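Local coordinates for protein serpin-12 (Manduca sexta, PDB 6CJ7) that probably inhibits serine proteases as a member of the serpin family and controls the prophenoloxidase activation system in larval hemolymph, at residues Val22-Gln27 / Asn288-Ser293; Glu75-Val80 / Asn117-Asp122; Leu360-Asp365 / Leu372-Ile377. All coordinates share one frame; numbering follows the deposited sequence.

Contact 1 of 3, residues Val22-Gln27 / Asn288-Ser293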
# COMPACT_ATOMS: atom_id res chain seq x y z
N VAL A 22 -1.20 3.76 7.51
CA VAL A 22 -2.39 4.56 7.23
C VAL A 22 -2.14 6.03 7.54
O VAL A 22 -2.56 6.92 6.78
CB VAL A 22 -3.60 4.01 8.01
CG1 VAL A 22 -4.83 4.89 7.78
CG2 VAL A 22 -3.91 2.60 7.57
N ASN A 23 -1.48 6.31 8.68
CA ASN A 23 -1.14 7.69 9.03
C ASN A 23 -0.25 8.33 7.96
O ASN A 23 -0.43 9.51 7.62
CB ASN A 23 -0.43 7.73 10.39
CG ASN A 23 -1.29 7.22 11.54
OD1 ASN A 23 -2.51 7.29 11.49
ND2 ASN A 23 -0.64 6.74 12.59
N VAL A 24 0.71 7.58 7.43
CA VAL A 24 1.57 8.09 6.36
C VAL A 24 0.73 8.44 5.14
O VAL A 24 0.87 9.52 4.55
CB VAL A 24 2.67 7.08 6.01
CG1 VAL A 24 3.39 7.50 4.72
CG2 VAL A 24 3.69 6.98 7.18
N PHE A 25 -0.16 7.53 4.74
CA PHE A 25 -1.01 7.80 3.58
C PHE A 25 -1.84 9.05 3.78
O PHE A 25 -1.95 9.90 2.89
CB PHE A 25 -1.91 6.60 3.30
CG PHE A 25 -2.86 6.81 2.14
CD1 PHE A 25 -2.44 6.61 0.83
CD2 PHE A 25 -4.17 7.21 2.37
CE1 PHE A 25 -3.33 6.82 -0.25
CE2 PHE A 25 -5.06 7.43 1.30
CZ PHE A 25 -4.63 7.22 -0.00
N LYS A 26 -2.45 9.19 4.97
CA LYS A 26 -3.28 10.36 5.22
C LYS A 26 -2.45 11.64 5.22
O LYS A 26 -2.91 12.68 4.74
CB LYS A 26 -4.03 10.20 6.55
CG LYS A 26 -5.14 9.14 6.49
CD LYS A 26 -6.06 9.24 7.69
CE LYS A 26 -7.18 8.21 7.62
NZ LYS A 26 -8.22 8.52 8.65
N GLN A 27 -1.23 11.57 5.76
CA GLN A 27 -0.36 12.75 5.74
C GLN A 27 -0.04 13.15 4.30
O GLN A 27 -0.16 14.33 3.95
CB GLN A 27 0.92 12.48 6.53
CG GLN A 27 1.92 13.65 6.51
CD GLN A 27 1.35 14.91 7.13
OE1 GLN A 27 0.68 14.85 8.16
NE2 GLN A 27 1.61 16.04 6.50
N ASN A 288 10.26 11.89 7.63
CA ASN A 288 10.82 12.96 8.45
C ASN A 288 9.74 13.75 9.19
O ASN A 288 10.04 14.36 10.22
CB ASN A 288 11.64 13.92 7.58
CG ASN A 288 13.09 13.47 7.39
OD1 ASN A 288 13.66 12.79 8.25
ND2 ASN A 288 13.69 13.87 6.28
N LYS A 289 8.50 13.76 8.68
CA LYS A 289 7.39 14.43 9.34
C LYS A 289 6.66 13.54 10.34
O LYS A 289 5.93 14.06 11.19
CB LYS A 289 6.36 14.89 8.30
CG LYS A 289 6.82 16.00 7.38
CD LYS A 289 5.69 16.39 6.43
CE LYS A 289 5.82 17.84 5.98
NZ LYS A 289 4.72 18.23 5.06
N MET A 290 6.85 12.22 10.27
CA MET A 290 6.06 11.27 11.04
C MET A 290 6.82 10.71 12.24
O MET A 290 6.45 9.64 12.75
CB MET A 290 5.58 10.13 10.15
CG MET A 290 4.72 10.54 8.97
SD MET A 290 3.18 11.32 9.45
CE MET A 290 2.39 9.98 10.34
N GLY A 291 7.89 11.37 12.66
CA GLY A 291 8.54 11.04 13.92
C GLY A 291 9.61 9.98 13.87
O GLY A 291 10.01 9.48 14.93
N VAL A 292 10.11 9.62 12.68
CA VAL A 292 11.16 8.61 12.60
C VAL A 292 12.36 9.17 11.85
O VAL A 292 13.08 8.43 11.17
CB VAL A 292 10.64 7.31 11.95
CG1 VAL A 292 9.58 6.65 12.83
CG2 VAL A 292 10.08 7.57 10.57
N SER A 293 12.61 10.47 12.00
CA SER A 293 13.69 11.11 11.25
C SER A 293 15.07 10.53 11.58
O SER A 293 15.98 10.64 10.75
CB SER A 293 13.67 12.62 11.50
OG SER A 293 13.96 12.92 12.85

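Contact 2 of 3, residues Glu75-Val80 / Asn117-Asp122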
# COMPACT_ATOMS: atom_id res chain seq x y z
N GLU A 75 6.00 -11.07 15.08
CA GLU A 75 5.00 -12.13 15.15
C GLU A 75 3.81 -11.80 14.26
O GLU A 75 3.27 -12.69 13.58
CB GLU A 75 4.54 -12.34 16.59
CG GLU A 75 5.50 -13.16 17.41
CD GLU A 75 5.95 -14.43 16.69
OE1 GLU A 75 5.08 -15.26 16.33
OE2 GLU A 75 7.16 -14.60 16.47
N ILE A 76 3.36 -10.54 14.29
CA ILE A 76 2.19 -10.16 13.50
C ILE A 76 2.47 -10.32 12.02
O ILE A 76 1.69 -10.92 11.28
CB ILE A 76 1.76 -8.72 13.85
CG1 ILE A 76 1.00 -8.72 15.18
CG2 ILE A 76 0.91 -8.11 12.73
CD1 ILE A 76 0.96 -7.36 15.85
N PHE A 77 3.61 -9.80 11.55
CA PHE A 77 3.82 -9.84 10.12
C PHE A 77 4.24 -11.22 9.62
O PHE A 77 3.97 -11.55 8.46
CB PHE A 77 4.80 -8.74 9.70
CG PHE A 77 4.18 -7.39 9.78
CD1 PHE A 77 3.17 -7.03 8.89
CD2 PHE A 77 4.51 -6.51 10.78
CE1 PHE A 77 2.56 -5.79 8.98
CE2 PHE A 77 3.90 -5.28 10.88
CZ PHE A 77 2.92 -4.92 9.97
N LYS A 78 4.82 -12.07 10.48
CA LYS A 78 5.02 -13.44 10.06
C LYS A 78 3.68 -14.08 9.71
O LYS A 78 3.56 -14.76 8.68
CB LYS A 78 5.75 -14.25 11.14
CG LYS A 78 6.03 -15.70 10.73
CD LYS A 78 6.88 -16.42 11.77
CE LYS A 78 7.05 -17.88 11.43
NZ LYS A 78 5.99 -18.70 12.07
N LYS A 79 2.66 -13.84 10.54
CA LYS A 79 1.37 -14.47 10.29
C LYS A 79 0.67 -13.85 9.09
O LYS A 79 0.05 -14.56 8.30
CB LYS A 79 0.47 -14.40 11.52
CG LYS A 79 -0.68 -15.38 11.43
CD LYS A 79 -1.66 -15.25 12.57
CE LYS A 79 -2.89 -16.07 12.26
NZ LYS A 79 -3.38 -15.74 10.89
N VAL A 80 0.76 -12.52 8.94
CA VAL A 80 0.15 -11.88 7.77
C VAL A 80 0.75 -12.44 6.49
O VAL A 80 0.03 -12.75 5.52
CB VAL A 80 0.33 -10.35 7.85
CG1 VAL A 80 -0.09 -9.69 6.52
CG2 VAL A 80 -0.46 -9.78 9.02
N ASN A 117 12.40 -14.94 7.50
CA ASN A 117 11.44 -15.82 8.17
C ASN A 117 10.16 -15.11 8.61
O ASN A 117 9.15 -15.79 8.81
CB ASN A 117 12.09 -16.47 9.39
CG ASN A 117 13.25 -17.39 9.02
OD1 ASN A 117 13.28 -17.95 7.92
ND2 ASN A 117 14.19 -17.57 9.94
N ASN A 118 10.18 -13.79 8.77
CA ASN A 118 9.02 -13.08 9.31
C ASN A 118 8.47 -12.00 8.40
O ASN A 118 7.26 -11.78 8.40
CB ASN A 118 9.36 -12.42 10.66
CG ASN A 118 9.60 -13.42 11.76
OD1 ASN A 118 8.87 -13.45 12.77
ND2 ASN A 118 10.62 -14.25 11.59
N PHE A 119 9.32 -11.31 7.64
CA PHE A 119 8.92 -10.12 6.91
C PHE A 119 8.88 -10.30 5.39
O PHE A 119 8.65 -9.31 4.67
CB PHE A 119 9.83 -8.95 7.30
CG PHE A 119 9.59 -8.46 8.70
CD1 PHE A 119 10.39 -8.90 9.76
CD2 PHE A 119 8.53 -7.63 8.98
CE1 PHE A 119 10.14 -8.46 11.06
CE2 PHE A 119 8.29 -7.19 10.27
CZ PHE A 119 9.09 -7.62 11.32
N ASP A 120 9.04 -11.52 4.88
CA ASP A 120 9.08 -11.77 3.44
C ASP A 120 10.04 -10.78 2.76
O ASP A 120 9.73 -10.14 1.75
CB ASP A 120 7.68 -11.70 2.84
CG ASP A 120 7.66 -12.04 1.36
OD1 ASP A 120 8.44 -12.91 0.92
OD2 ASP A 120 6.87 -11.40 0.64
N SER A 121 11.20 -10.62 3.37
CA SER A 121 12.16 -9.61 2.94
C SER A 121 13.54 -10.25 2.98
O SER A 121 13.67 -11.48 3.03
CB SER A 121 12.03 -8.36 3.82
OG SER A 121 12.83 -7.29 3.32
N ASP A 122 14.58 -9.43 2.96
CA ASP A 122 15.94 -9.95 2.95
C ASP A 122 16.89 -8.83 3.30
O ASP A 122 16.51 -7.66 3.36
CB ASP A 122 16.29 -10.54 1.58
CG ASP A 122 17.25 -11.71 1.66
OD1 ASP A 122 17.91 -11.88 2.71
OD2 ASP A 122 17.35 -12.44 0.65

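Contact 3 of 3, residues Leu360-Asp365 / Leu372-Ile377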
# COMPACT_ATOMS: atom_id res chain seq x y z
N LEU A 360 -12.79 6.93 -2.69
CA LEU A 360 -11.72 6.20 -2.03
C LEU A 360 -11.89 4.71 -2.30
O LEU A 360 -13.01 4.19 -2.25
CB LEU A 360 -11.76 6.41 -0.52
CG LEU A 360 -11.53 7.79 0.06
CD1 LEU A 360 -11.47 7.64 1.58
CD2 LEU A 360 -10.22 8.38 -0.48
N ALA A 361 -10.79 4.03 -2.58
CA ALA A 361 -10.82 2.58 -2.71
C ALA A 361 -9.78 1.98 -1.78
O ALA A 361 -8.65 2.44 -1.72
CB ALA A 361 -10.55 2.14 -4.16
N ILE A 362 -10.18 0.93 -1.05
CA ILE A 362 -9.30 0.28 -0.08
C ILE A 362 -9.29 -1.20 -0.41
O ILE A 362 -10.35 -1.82 -0.50
CB ILE A 362 -9.78 0.51 1.36
CG1 ILE A 362 -9.74 2.01 1.69
CG2 ILE A 362 -8.91 -0.27 2.35
CD1 ILE A 362 -10.29 2.36 3.04
N LEU A 363 -8.11 -1.75 -0.65
CA LEU A 363 -7.97 -3.19 -0.81
C LEU A 363 -7.75 -3.80 0.56
O LEU A 363 -6.78 -3.45 1.25
CB LEU A 363 -6.82 -3.54 -1.76
CG LEU A 363 -6.69 -5.05 -1.96
CD1 LEU A 363 -7.84 -5.58 -2.83
CD2 LEU A 363 -5.32 -5.40 -2.54
N TRP A 364 -8.66 -4.68 0.97
CA TRP A 364 -8.71 -5.20 2.33
C TRP A 364 -8.35 -6.68 2.31
O TRP A 364 -8.87 -7.44 1.48
CB TRP A 364 -10.12 -4.99 2.91
CG TRP A 364 -10.25 -5.22 4.38
CD1 TRP A 364 -10.76 -6.34 5.01
CD2 TRP A 364 -9.91 -4.30 5.41
NE1 TRP A 364 -10.74 -6.16 6.37
CE2 TRP A 364 -10.22 -4.92 6.65
CE3 TRP A 364 -9.37 -3.01 5.42
CZ2 TRP A 364 -10.01 -4.28 7.87
CZ3 TRP A 364 -9.16 -2.38 6.64
CH2 TRP A 364 -9.47 -3.01 7.84
N ASP A 365 -7.44 -7.07 3.20
CA ASP A 365 -7.16 -8.49 3.45
C ASP A 365 -8.20 -9.00 4.44
O ASP A 365 -8.23 -8.57 5.60
CB ASP A 365 -5.72 -8.65 3.96
CG ASP A 365 -5.30 -10.12 4.04
OD1 ASP A 365 -6.05 -10.95 4.61
OD2 ASP A 365 -4.21 -10.45 3.52
N LEU A 372 -4.36 -3.37 2.65
CA LEU A 372 -3.18 -3.62 1.83
C LEU A 372 -2.92 -2.49 0.85
O LEU A 372 -1.78 -2.32 0.43
CB LEU A 372 -3.34 -4.92 1.03
CG LEU A 372 -3.45 -6.18 1.88
CD1 LEU A 372 -3.67 -7.39 0.99
CD2 LEU A 372 -2.18 -6.36 2.70
N PHE A 373 -3.95 -1.76 0.45
CA PHE A 373 -3.82 -0.68 -0.53
C PHE A 373 -4.85 0.38 -0.17
O PHE A 373 -5.99 0.05 0.18
CB PHE A 373 -4.06 -1.23 -1.95
CG PHE A 373 -3.30 -0.58 -3.04
CD1 PHE A 373 -3.76 0.59 -3.62
CD2 PHE A 373 -2.17 -1.18 -3.57
CE1 PHE A 373 -3.07 1.19 -4.67
CE2 PHE A 373 -1.48 -0.61 -4.61
CZ PHE A 373 -1.93 0.59 -5.16
N MET A 374 -4.44 1.65 -0.26
CA MET A 374 -5.37 2.77 -0.15
C MET A 374 -5.20 3.64 -1.39
O MET A 374 -4.07 3.92 -1.81
CB MET A 374 -5.14 3.59 1.12
CG MET A 374 -5.44 2.82 2.39
SD MET A 374 -5.21 3.83 3.85
CE MET A 374 -6.63 4.93 3.75
N ALA A 375 -6.31 4.04 -2.00
CA ALA A 375 -6.21 4.89 -3.17
C ALA A 375 -7.26 5.98 -3.08
O ALA A 375 -8.43 5.71 -2.83
CB ALA A 375 -6.39 4.10 -4.47
N ARG A 376 -6.82 7.21 -3.33
CA ARG A 376 -7.73 8.32 -3.56
C ARG A 376 -7.81 8.51 -5.07
O ARG A 376 -6.84 8.94 -5.71
CB ARG A 376 -7.22 9.58 -2.84
CG ARG A 376 -8.00 10.88 -3.15
CD ARG A 376 -7.44 12.02 -2.36
NE ARG A 376 -6.22 12.49 -3.01
CZ ARG A 376 -5.35 13.34 -2.49
NH1 ARG A 376 -5.57 13.86 -1.30
NH2 ARG A 376 -4.26 13.68 -3.18
N ILE A 377 -8.95 8.17 -5.65
CA ILE A 377 -9.13 8.20 -7.10
C ILE A 377 -9.78 9.53 -7.44
O ILE A 377 -10.99 9.71 -7.30
CB ILE A 377 -9.96 7.01 -7.60
CG1 ILE A 377 -9.38 5.71 -7.05
CG2 ILE A 377 -10.04 7.03 -9.11
CD1 ILE A 377 -8.14 5.24 -7.74

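Contact 1 of 3, residues Val22-Gln27 / Asn288-Ser293
The carboxamide of Gln27 is the flat group that meets the other segment: Lys289 CD stands over one of its faces at the amide nitrogen, with Lys289 CD 4.1 Å from Gln27 NE2, and the sulfur of Met290 lies toward that same face but nearer the backbone, beside the CB and CG stem. The two long side chains, Gln27 and Lys289, cross at about a right angle. Lys289 NZ and Gln27 NE2 come within 4.1 Å without bonding, since both are donors; each instead finds Glu31 OE2, the lysine by a salt bridge and the amide by a hydrogen bond, so a single carboxylate gathers both polar ends. The amide of Asn23 points past the contact, and its side chain meets Met290 through CB alone. Closer to the backbone, Met290 does most of the touching. Its chain folds back on itself, chi2 of -62° placing SD and chi3 of -63° placing CE, and this bent, flexible thioether fits the uneven flank of a helix. SD rests 3.9 Å from Gln27 CB, CE sits 3.6 Å from Asn23 CB, one helical turn earlier, and CG lies 4.1 Å from the CG2 methyl of Val24. An alanine in place of Met290 would probably open a gap beside Val24 and leave Asn23 CB and the stem of Gln27 without their apolar cover. Val24, beta-branched and buried, also packs on Val286 and on Ile43 of helix 40-51, which carries the contact inward from a solvent-facing margin. Plain packing of this kind joins helix 19-31, hA of the serpin fold, to the chain just leaving the short helix 284-289, hI in the usual serpin nomenclature.

Contact 2 of 3, residues Glu75-Val80 / Asn117-Asp122
In the serpin fold the chain leaves helix 109-118 (helix E) on its way to strand 123-126, and here that helix end and the turn after it lie against the flank of helix 70-85 (helix D). Lys78 and Asn118 are the closest backbone pair, their CA atoms 4.1 Å apart, so main chain as well as side chains takes part. On the inner side two phenylalanines meet. Phe119 presents CE2 to Phe77, 3.9 Å from Phe77 CB and equally far from Phe77 CD2. The ring planes are inclined by roughly 36°, so this is an oblique apolar contact and not a stack. Large rings suit this place because both are buried under helix 40-51: Phe77 lies on Thr44 and Ile45, and Phe119 on Met49. On the outer side Lys78 uses its aliphatic chain. CG anti to the backbone N (chi1 -178°) sets Lys78 CG 3.7 Å from Asn117 O; the side chain passes obliquely across Asn118, Lys78 CB lying 4.1 Å from Asn118 CB. A lysine serves well, since its methylenes cover the neighbouring backbone while NZ, beyond the contact, forms a salt bridge with Glu82. The two segments share no hydrogen bond. The carbonyl of Asn118 nevertheless reaches close to the helix, its O 3.3 Å from Phe77 O, an approach of two acceptors that gives no attraction. The amide ND2 of Asn81, one helical turn beyond Phe77, gives Asn118 O the hydrogen-bond partner that Phe77 O cannot be. Asn118 O also receives a weak CA-H...O contact from Lys78 CA, at 3.2 Å and with an angle of 130° at the hydrogen.

Contact 3 of 3, residues Leu360-Asp365 / Leu372-Ile377
Leu363 holds CG anti to its backbone N (chi1 -179°), and its second torsion then turns the CD2 methyl to within 4.1 Å of Leu372 CB; Leu372 in turn extends its own chain (chi2 177°), setting CD1 3.8 Å from Asp365 CB. These groups meet at the turn end of an antiparallel hairpin, the last two strands of sheet B in the serpin fold; the N-to-C directions of the two short segments differ by 173°. Ala361 and Ala375 form a hydrogen-bonded pair, Ala361 N giving a nearly straight bond to Ala375 O at 2.9 Å and Ala375 N returning one to Ala361 O at 2.8 Å. Leu363 N bonds Phe373 O, and on the same face as the alanines Leu363 CB and Phe373 CB touch at 3.6 Å. The small alanines leave the bulk on that face to Leu363 and Phe373. The other face carries Leu360, Ile362, Met374 and Arg376, the apolar ones covered by helices 245-251 and 254-260. Arg376 keeps its CB beside Leu360 CD2 and sends its guanidinium to Asp246 and to the carbonyls of Ala29, Gln32 and Gly34, partners that probably offset the cost of burying its charge. Asp365 likewise has its carboxylate engaged: OD1 takes the salt bridge of Arg87 and the backbone N-H groups of Arg367 and Ser368 in the turn. Strands 232-239 and 36-38 continue the hydrogen bonding on the outer edges of the pair. Near the turn the regular pattern breaks in a classic beta bulge, where Leu372 and Phe373 both face Leu363. One carbonyl oxygen, Leu363 O, accepts from both: a short but bent bond from Leu372 N at 2.8 Å and a weak one from Phe373 N at 3.4 Å.

How the contacts relate
The three contacts lie within one serpin domain. Along the chain contact 2 is nested inside the long loop closed by contact 1, and contact 3 follows both as a local hairpin near the C-terminal end. Contacts 1 and 3 have centres 18 Å apart yet touch: helix 19-31 packs on the second strand of the hairpin, with Phe25 CE1 3.4 Å from Met374 O, while its other flank meets the late residues 288-293. Contact 2, its centre 22 Å from each of the others, touches neither; its nearest atoms are about 5 Å from contact 3 and about 10 Å from contact 1. Helix 40-51 bridges contacts 1 and 2, packing on Val24 and on both phenylalanines.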